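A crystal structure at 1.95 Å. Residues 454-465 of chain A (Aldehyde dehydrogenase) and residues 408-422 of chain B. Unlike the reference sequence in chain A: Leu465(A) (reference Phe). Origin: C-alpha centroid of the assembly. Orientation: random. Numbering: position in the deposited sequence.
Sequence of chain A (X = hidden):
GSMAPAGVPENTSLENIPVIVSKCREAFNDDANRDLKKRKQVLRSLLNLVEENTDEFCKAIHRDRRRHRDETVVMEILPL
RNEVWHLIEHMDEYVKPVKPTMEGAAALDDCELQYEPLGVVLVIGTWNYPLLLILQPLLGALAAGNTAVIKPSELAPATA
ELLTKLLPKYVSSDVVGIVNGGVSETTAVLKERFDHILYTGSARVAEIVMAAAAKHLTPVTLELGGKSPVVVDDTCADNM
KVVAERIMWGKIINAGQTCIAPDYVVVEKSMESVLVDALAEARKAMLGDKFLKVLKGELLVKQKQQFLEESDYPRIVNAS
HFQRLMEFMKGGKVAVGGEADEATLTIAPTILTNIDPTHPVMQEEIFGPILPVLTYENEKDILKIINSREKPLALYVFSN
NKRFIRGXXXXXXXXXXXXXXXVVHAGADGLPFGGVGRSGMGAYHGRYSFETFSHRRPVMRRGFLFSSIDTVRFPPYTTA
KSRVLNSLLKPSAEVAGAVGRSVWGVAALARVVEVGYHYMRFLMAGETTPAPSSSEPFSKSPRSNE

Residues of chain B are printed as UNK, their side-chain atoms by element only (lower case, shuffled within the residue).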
ATOM      1  N   SER A 454       7.372   7.541   1.136  1.00 11.21           N
ATOM      2  CA  SER A 454       8.741   7.042   1.057  1.00 11.25           C
ATOM      3  C   SER A 454       8.738   5.578   0.639  1.00 11.38           C
ATOM      4  O   SER A 454       7.722   4.888   0.755  1.00 11.35           O
ATOM      5  CB  SER A 454       9.438   7.137   2.426  1.00 11.17           C
ATOM      6  OG  SER A 454       9.563   8.469   2.868  1.00 11.10           O
ATOM      7  N   HIS A 455       9.885   5.117   0.160  1.00 11.37           N
ATOM      8  CA  HIS A 455      10.120   3.708  -0.054  1.00 11.78           C
ATOM      9  C   HIS A 455      11.013   3.198   1.073  1.00 12.19           C
ATOM     10  O   HIS A 455      12.118   3.704   1.263  1.00 11.97           O
ATOM     11  CB  HIS A 455      10.780   3.457  -1.409  1.00 11.60           C
ATOM     12  CG  HIS A 455      11.205   2.039  -1.600  1.00 11.42           C
ATOM     13  ND1 HIS A 455      10.423   0.988  -1.189  1.00 11.44           N
ATOM     14  CD2 HIS A 455      12.313   1.494  -2.152  1.00 11.23           C
ATOM     15  CE1 HIS A 455      11.028  -0.146  -1.482  1.00 11.20           C
ATOM     16  NE2 HIS A 455      12.179   0.131  -2.064  1.00 11.18           N
ATOM     17  N   ARG A 456      10.525   2.211   1.820  1.00 12.98           N
ATOM     18  CA  ARG A 456      11.329   1.532   2.838  1.00 13.69           C
ATOM     19  C   ARG A 456      12.206   0.501   2.127  1.00 13.68           C
ATOM     20  O   ARG A 456      11.698  -0.475   1.578  1.00 13.86           O
ATOM     21  CB  ARG A 456      10.428   0.865   3.882  1.00 14.67           C
ATOM     22  CG  ARG A 456      11.183   0.204   5.024  1.00 15.44           C
ATOM     23  CD  ARG A 456      10.244  -0.358   6.071  1.00 16.43           C
ATOM     24  NE  ARG A 456       9.265  -1.277   5.501  1.00 17.40           N
ATOM     25  CZ  ARG A 456       8.232  -1.792   6.163  1.00 18.20           C
ATOM     26  NH1 ARG A 456       8.030  -1.513   7.452  1.00 18.81           N
ATOM     27  NH2 ARG A 456       7.394  -2.611   5.538  1.00 18.76           N
ATOM     28  N   ARG A 457      13.516   0.729   2.146  1.00 13.56           N
ATOM     29  CA  ARG A 457      14.477  -0.015   1.341  1.00 13.84           C
ATOM     30  C   ARG A 457      15.426  -0.844   2.209  1.00 13.82           C
ATOM     31  O   ARG A 457      16.295  -0.274   2.873  1.00 13.89           O
ATOM     32  CB  ARG A 457      15.278   0.968   0.489  1.00 13.76           C
ATOM     33  CG  ARG A 457      16.169   0.331  -0.565  1.00 13.90           C
ATOM     34  CD  ARG A 457      17.048   1.405  -1.165  1.00 14.04           C
ATOM     35  NE  ARG A 457      17.723   1.036  -2.413  1.00 14.07           N
ATOM     36  CZ  ARG A 457      18.728   1.729  -2.949  1.00 14.22           C
ATOM     37  NH1 ARG A 457      19.202   2.827  -2.349  1.00 14.22           N
ATOM     38  NH2 ARG A 457      19.283   1.324  -4.090  1.00 14.30           N
ATOM     39  N   PRO A 458      15.272  -2.182   2.211  1.00 13.94           N
ATOM     40  CA  PRO A 458      16.171  -3.020   3.008  1.00 14.05           C
ATOM     41  C   PRO A 458      17.587  -3.077   2.441  1.00 14.37           C
ATOM     42  O   PRO A 458      17.761  -3.152   1.223  1.00 13.60           O
ATOM     43  CB  PRO A 458      15.515  -4.406   2.939  1.00 14.14           C
ATOM     44  CG  PRO A 458      14.750  -4.386   1.668  1.00 14.13           C
ATOM     45  CD  PRO A 458      14.216  -2.990   1.573  1.00 14.07           C
ATOM     46  N   VAL A 459      18.576  -3.024   3.331  1.00 14.90           N
ATOM     47  CA  VAL A 459      19.985  -3.124   2.964  1.00 15.73           C
ATOM     48  C   VAL A 459      20.622  -4.224   3.813  1.00 16.85           C
ATOM     49  O   VAL A 459      20.489  -4.210   5.038  1.00 16.53           O
ATOM     50  CB  VAL A 459      20.723  -1.786   3.182  1.00 15.67           C
ATOM     51  CG1 VAL A 459      22.204  -1.921   2.816  1.00 15.75           C
ATOM     52  CG2 VAL A 459      20.043  -0.666   2.392  1.00 15.50           C
ATOM     53  N   MET A 460      21.291  -5.174   3.160  1.00 18.34           N
ATOM     54  CA  MET A 460      22.019  -6.256   3.830  1.00 19.70           C
ATOM     55  C   MET A 460      23.493  -6.154   3.455  1.00 20.93           C
ATOM     56  O   MET A 460      23.830  -6.220   2.274  1.00 20.48           O
ATOM     57  CB  MET A 460      21.467  -7.616   3.392  1.00 20.05           C
ATOM     58  CG  MET A 460      22.339  -8.809   3.777  1.00 20.36           C
ATOM     59  SD  MET A 460      21.640 -10.396   3.319  1.00 21.37           S
ATOM     60  CE  MET A 460      20.591 -10.736   4.726  1.00 21.40           C
ATOM     61  N   ARG A 461      24.367  -6.018   4.455  1.00 22.25           N
ATOM     62  CA  ARG A 461      25.808  -5.918   4.215  1.00 23.60           C
ATOM     63  C   ARG A 461      26.517  -7.166   4.734  1.00 24.38           C
ATOM     64  O   ARG A 461      26.382  -7.530   5.911  1.00 23.90           O
ATOM     65  CB  ARG A 461      26.378  -4.652   4.855  1.00 24.56           C
ATOM     66  CG  ARG A 461      25.589  -3.393   4.499  1.00 25.25           C
ATOM     67  CD  ARG A 461      26.430  -2.127   4.567  1.00 26.24           C
ATOM     68  NE  ARG A 461      25.611  -0.931   4.362  1.00 26.68           N
ATOM     69  CZ  ARG A 461      24.824  -0.364   5.284  1.00 26.97           C
ATOM     70  NH1 ARG A 461      24.733  -0.865   6.524  1.00 27.47           N
ATOM     71  NH2 ARG A 461      24.122   0.728   4.958  1.00 26.80           N
ATOM     72  N   ARG A 462      27.239  -7.834   3.835  1.00 25.06           N
ATOM     73  CA  ARG A 462      27.972  -9.055   4.145  1.00 26.14           C
ATOM     74  C   ARG A 462      29.464  -8.839   3.928  1.00 25.75           C
ATOM     75  O   ARG A 462      29.884  -7.854   3.297  1.00 24.76           O
ATOM     76  CB  ARG A 462      27.486 -10.203   3.257  1.00 27.56           C
ATOM     77  CG  ARG A 462      25.975 -10.411   3.285  1.00 28.91           C
ATOM     78  CD  ARG A 462      25.530 -11.774   2.758  1.00 30.38           C
ATOM     79  NE  ARG A 462      26.514 -12.843   2.979  1.00 32.55           N
ATOM     80  CZ  ARG A 462      26.453 -13.811   3.897  1.00 33.84           C
ATOM     81  NH1 ARG A 462      25.423 -13.941   4.739  1.00 35.01           N
ATOM     82  NH2 ARG A 462      27.446 -14.692   3.966  1.00 34.65           N
ATOM     83  N   GLY A 463      30.257  -9.765   4.467  1.00 25.79           N
ATOM     84  CA  GLY A 463      31.699  -9.816   4.236  1.00 26.00           C
ATOM     85  C   GLY A 463      32.037 -10.918   3.251  1.00 26.35           C
ATOM     86  O   GLY A 463      31.148 -11.628   2.778  1.00 26.11           O
ATOM     87  N   PHE A 464      33.327 -11.078   2.969  1.00 26.71           N
ATOM     88  CA  PHE A 464      33.808 -12.103   2.038  1.00 27.12           C
ATOM     89  C   PHE A 464      34.190 -13.439   2.697  1.00 28.51           C
ATOM     90  O   PHE A 464      34.657 -14.348   2.010  1.00 28.21           O
ATOM     91  CB  PHE A 464      34.987 -11.547   1.231  1.00 26.50           C
ATOM     92  CG  PHE A 464      34.590 -10.496   0.240  1.00 25.52           C
ATOM     93  CD1 PHE A 464      33.876 -10.847  -0.902  1.00 25.08           C
ATOM     94  CD2 PHE A 464      34.929  -9.163   0.432  1.00 25.07           C
ATOM     95  CE1 PHE A 464      33.501  -9.890  -1.829  1.00 24.66           C
ATOM     96  CE2 PHE A 464      34.559  -8.200  -0.497  1.00 25.04           C
ATOM     97  CZ  PHE A 464      33.846  -8.566  -1.629  1.00 24.72           C
ATOM     98  N   LEU A 465      33.961 -13.570   4.004  1.00 30.56           N
ATOM     99  CA  LEU A 465      34.266 -14.806   4.727  1.00 32.59           C
ATOM    100  C   LEU A 465      33.189 -15.865   4.487  1.00 33.57           C
ATOM    101  O   LEU A 465      32.092 -15.560   4.013  1.00 33.11           O
ATOM    102  CB  LEU A 465      34.406 -14.546   6.237  1.00 33.66           C
ATOM    103  CG  LEU A 465      35.694 -13.890   6.738  1.00 34.65           C
ATOM    104  CD1 LEU A 465      35.888 -12.498   6.154  1.00 35.47           C
ATOM    105  CD2 LEU A 465      35.655 -13.852   8.260  1.00 35.34           C
TER
ATOM    106  N   UNK B 408      26.821   4.878  -3.627  1.00 22.50           N
ATOM    107  CA  UNK B 408      25.963   4.117  -4.540  1.00 22.22           C
ATOM    108  C   UNK B 408      24.560   3.923  -3.939  1.00 21.73           C
ATOM    109  O   UNK B 408      23.566   4.114  -4.637  1.00 21.62           O
ATOM    110  c   UNK B 408      27.881   2.950  -5.702  1.00 22.56           C
ATOM    111  c   UNK B 408      25.612   1.902  -5.742  1.00 22.28           C
ATOM    112  c   UNK B 408      26.586   2.749  -4.922  1.00 22.42           C
ATOM    113  N   UNK B 409      24.492   3.550  -2.660  1.00 21.34           N
ATOM    114  CA  UNK B 409      23.213   3.396  -1.944  1.00 21.16           C
ATOM    115  C   UNK B 409      22.375   4.670  -1.965  1.00 20.50           C
ATOM    116  O   UNK B 409      21.193   4.646  -2.311  1.00 19.50           O
ATOM    117  o   UNK B 409      24.784   0.120   1.377  1.00 22.62           O
ATOM    118  c   UNK B 409      23.868   1.546  -0.283  1.00 21.96           C
ATOM    119  c   UNK B 409      23.450   2.996  -0.479  1.00 21.41           C
ATOM    120  c   UNK B 409      24.228   1.212   1.158  1.00 22.23           C
ATOM    121  o   UNK B 409      23.962   2.025   2.070  1.00 23.13           O
ATOM    122  N   UNK B 410      23.004   5.780  -1.595  1.00 20.52           N
ATOM    123  CA  UNK B 410      22.306   7.053  -1.438  1.00 20.50           C
ATOM    124  C   UNK B 410      21.859   7.686  -2.766  1.00 20.05           C
ATOM    125  O   UNK B 410      20.952   8.518  -2.762  1.00 19.58           O
ATOM    126  c   UNK B 410      23.174   8.026  -0.631  1.00 20.83           C
ATOM    127  o   UNK B 410      24.330   8.400  -1.350  1.00 21.29           O
ATOM    128  N   UNK B 411      22.477   7.295  -3.884  1.00 20.07           N
ATOM    129  CA  UNK B 411      22.178   7.876  -5.200  1.00 20.58           C
ATOM    130  C   UNK B 411      21.407   6.946  -6.156  1.00 19.39           C
ATOM    131  O   UNK B 411      21.201   7.299  -7.322  1.00 19.37           O
ATOM    132  n   UNK B 411      24.610  13.995  -3.821  1.00 28.97           N
ATOM    133  n   UNK B 411      24.275  11.845  -4.582  1.00 27.64           N
ATOM    134  n   UNK B 411      22.756  13.525  -5.102  1.00 28.50           N
ATOM    135  c   UNK B 411      23.487   8.334  -5.860  1.00 22.18           C
ATOM    136  c   UNK B 411      24.228   9.429  -5.113  1.00 23.87           C
ATOM    137  c   UNK B 411      23.876  13.118  -4.504  1.00 28.56           C
ATOM    138  c   UNK B 411      23.564  10.783  -5.298  1.00 25.75           C
ATOM    139  N   UNK B 412      20.990   5.773  -5.675  1.00 18.11           N
ATOM    140  CA  UNK B 412      20.181   4.832  -6.461  1.00 17.21           C
ATOM    141  C   UNK B 412      18.914   4.432  -5.704  1.00 16.43           C
ATOM    142  O   UNK B 412      18.839   4.575  -4.480  1.00 15.77           O
ATOM    143  c   UNK B 412      22.171   3.853  -7.660  1.00 17.23           C
ATOM    144  o   UNK B 412      21.389   2.919  -5.566  1.00 16.79           O
ATOM    145  c   UNK B 412      20.961   3.545  -6.784  1.00 17.08           C
ATOM    146  N   UNK B 413      17.934   3.920  -6.447  1.00 15.64           N
ATOM    147  CA  UNK B 413      16.722   3.347  -5.867  1.00 15.10           C
ATOM    148  C   UNK B 413      16.503   1.928  -6.395  1.00 14.43           C
ATOM    149  O   UNK B 413      16.622   1.670  -7.592  1.00 14.44           O
ATOM    150  c   UNK B 413      15.506   4.222  -6.177  1.00 15.45           C
ATOM    151  o   UNK B 413      14.333   3.652  -5.621  1.00 15.76           O
ATOM    152  N   UNK B 414      16.179   1.017  -5.485  1.00 13.47           N
ATOM    153  CA  UNK B 414      15.939  -0.380  -5.813  1.00 13.15           C
ATOM    154  C   UNK B 414      15.088  -1.003  -4.721  1.00 12.81           C
ATOM    155  O   UNK B 414      14.945  -0.420  -3.650  1.00 12.52           O
ATOM    156  o   UNK B 414      18.022  -1.013  -4.730  1.00 12.79           O
ATOM    157  c   UNK B 414      17.267  -1.132  -5.927  1.00 13.10           C
ATOM    158  N   UNK B 415      14.531  -2.179  -4.992  1.00 12.55           N
ATOM    159  CA  UNK B 415      13.745  -2.910  -3.998  1.00 12.45           C
ATOM    160  C   UNK B 415      14.569  -3.319  -2.783  1.00 12.46           C
ATOM    161  O   UNK B 415      14.041  -3.409  -1.678  1.00 12.62           O
ATOM    162  N   UNK B 416      15.856  -3.580  -2.997  1.00 12.34           N
ATOM    163  CA  UNK B 416      16.797  -3.873  -1.918  1.00 12.44           C
ATOM    164  C   UNK B 416      18.231  -3.633  -2.377  1.00 12.38           C
ATOM    165  O   UNK B 416      18.492  -3.513  -3.576  1.00 12.11           O
ATOM    166  c   UNK B 416      16.637  -5.312  -1.454  1.00 12.47           C
ATOM    167  N   UNK B 417      19.143  -3.560  -1.410  1.00 12.44           N
ATOM    168  CA  UNK B 417      20.583  -3.524  -1.666  1.00 12.68           C
ATOM    169  C   UNK B 417      21.245  -4.639  -0.866  1.00 12.97           C
ATOM    170  O   UNK B 417      20.967  -4.792   0.329  1.00 13.28           O
ATOM    171  c   UNK B 417      21.214  -2.169  -1.260  1.00 12.72           C
ATOM    172  c   UNK B 417      22.732  -2.177  -1.484  1.00 12.76           C
ATOM    173  c   UNK B 417      20.555  -1.032  -2.025  1.00 12.70           C
ATOM    174  N   UNK B 418      22.099  -5.420  -1.524  1.00 13.11           N
ATOM    175  CA  UNK B 418      22.989  -6.356  -0.841  1.00 13.40           C
ATOM    176  C   UNK B 418      24.423  -5.950  -1.163  1.00 13.72           C
ATOM    177  O   UNK B 418      24.755  -5.723  -2.332  1.00 13.51           O
ATOM    178  c   UNK B 418      22.759  -7.829  -1.247  1.00 13.32           C
ATOM    179  c   UNK B 418      21.278  -8.181  -1.201  1.00 13.28           C
ATOM    180  c   UNK B 418      23.554  -8.762  -0.337  1.00 13.43           C
ATOM    181  N   UNK B 419      25.260  -5.843  -0.130  1.00 14.16           N
ATOM    182  CA  UNK B 419      26.684  -5.551  -0.308  1.00 14.52           C
ATOM    183  C   UNK B 419      27.474  -6.856  -0.202  1.00 14.75           C
ATOM    184  O   UNK B 419      27.334  -7.602   0.777  1.00 14.93           O
ATOM    185  c   UNK B 419      26.423  -3.201   0.552  1.00 14.64           C
ATOM    186  c   UNK B 419      28.692  -4.237   0.514  1.00 14.83           C
ATOM    187  c   UNK B 419      27.199  -4.500   0.702  1.00 14.73           C
ATOM    188  N   UNK B 420      28.277  -7.124  -1.233  1.00 14.82           N
ATOM    189  CA  UNK B 420      29.165  -8.295  -1.327  1.00 14.95           C
ATOM    190  C   UNK B 420      28.466  -9.649  -1.465  1.00 14.82           C
ATOM    191  O   UNK B 420      29.054 -10.685  -1.158  1.00 15.13           O
ATOM    192  c   UNK B 420      30.200  -8.316  -0.180  1.00 15.25           C
ATOM    193  o   UNK B 420      31.458  -6.583  -1.252  1.00 15.63           O
ATOM    194  n   UNK B 420      31.492  -6.634   0.988  1.00 15.74           N
ATOM    195  c   UNK B 420      31.105  -7.097  -0.193  1.00 15.39           C
ATOM    196  N   UNK B 421      27.232  -9.654  -1.966  1.00 14.65           N
ATOM    197  CA  UNK B 421      26.552 -10.906  -2.320  1.00 14.38           C
ATOM    198  C   UNK B 421      25.364 -10.608  -3.234  1.00 14.08           C
ATOM    199  O   UNK B 421      25.054  -9.443  -3.498  1.00 13.72           O
ATOM    200  c   UNK B 421      26.086 -11.653  -1.057  1.00 14.51           C
ATOM    201  o   UNK B 421      26.550 -13.805  -0.144  1.00 15.07           O
ATOM    202  c   UNK B 421      26.227 -13.167  -1.171  1.00 14.78           C
ATOM    203  o   UNK B 421      26.009 -13.732  -2.269  1.00 14.59           O
ATOM    204  N   UNK B 422      24.721 -11.666  -3.719  1.00 13.80           N
ATOM    205  CA  UNK B 422      23.519 -11.560  -4.553  1.00 14.03           C
ATOM    206  C   UNK B 422      22.459 -12.549  -4.067  1.00 14.06           C
ATOM    207  O   UNK B 422      22.803 -13.569  -3.471  1.00 13.96           O
ATOM    208  c   UNK B 422      24.911 -10.850  -6.550  1.00 14.16           C
ATOM    209  c   UNK B 422      23.833 -11.810  -6.053  1.00 14.04           C
ATOM    210  c   UNK B 422      24.251 -13.253  -6.318  1.00 14.12           C
TER

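Position 408 has three side-chain carbons, one bearing the other two, and touches nothing on chain A: Val408(B). Position 409 carries three carbons, the third bearing two oxygens, the pattern of a carboxylate; it is Glu409(B). Arg461(A) NH2 donates to its OE1 at 3.2 Å (N-H...O 170°), a salt bridge, and the backbone O of Glu409(B) accepts from Arg457(A) NH1 at 2.7 Å. Position 410, one carbon then one oxygen, points away: Ser410(B). Position 411, three carbons, a nitrogen and a carbon bearing two more nitrogens, also points away: Arg411(B).

At 412 the first carbon bears one oxygen and one carbon, which defines Thr412(B); Arg457(A) NH2 donates to its OG1 at 3.0 Å and 171°, nearly linear. Position 413 is a carbon and an oxygen that form no hydrogen bond to chain A: Ser413(B). Position 414 has the same two atoms, but its oxygen lies 2.7 Å from Arg457(A) NH2. This is Ser414(B), whose OG also accepts from Arg457(A) NE at 3.1 Å; its backbone O receives a weak bond from His455(A) NE2 at 3.2 Å (134°).

Position 415 lacks side-chain atoms and is Gly415(B). Position 416 has one carbon, 3.8 Å from Pro458(A) CG, hence Ala416(B). Positions 417, 418 and 419 each show a carbon carrying two carbons: Val417(B), Val418(B) and Val419(B). CB of Val417(B) lies 4.1 Å from Val459(A) CG2, whereas CG1 of Val418(B) lies 4.3 Å from Met460(A) CG.

Position 420 has two carbons, the second carrying one oxygen and one nitrogen, so it is an amide, Asn420(B). Its ND2 donates to Arg462(A) O at 3.1 Å, while its CB sits over the Phe464(A) ring, 4.2 Å from the centroid and 23° off the normal. Position 421 ends its two carbons in two oxygens: Asp421(B). OD2 is 3.3 Å from Arg462(A) NE, a salt bridge of charges alone because the oxygen lies well out of the guanidinium plane. Position 422, a branched three-carbon side chain beyond reach of chain A, is Val422(B).

The contact is a parallel strand pairing, the axes 9° apart. Its backbone ladder alternates: Val417(B) N to Pro458(A) O (3.0 Å), Met460(A) N to Val417(B) O (2.9 Å), Val419(B) N to Met460(A) O (2.8 Å), and Arg462(A) N to Val419(B) O (3.1 Å). Before the ladder, Arg457(A) reaches into the turn of chain B; beyond it, Asn420(B) continues the hydrogen bonding through its side chain.

Chain B 408-422: VESRTSSGAVVVNDV
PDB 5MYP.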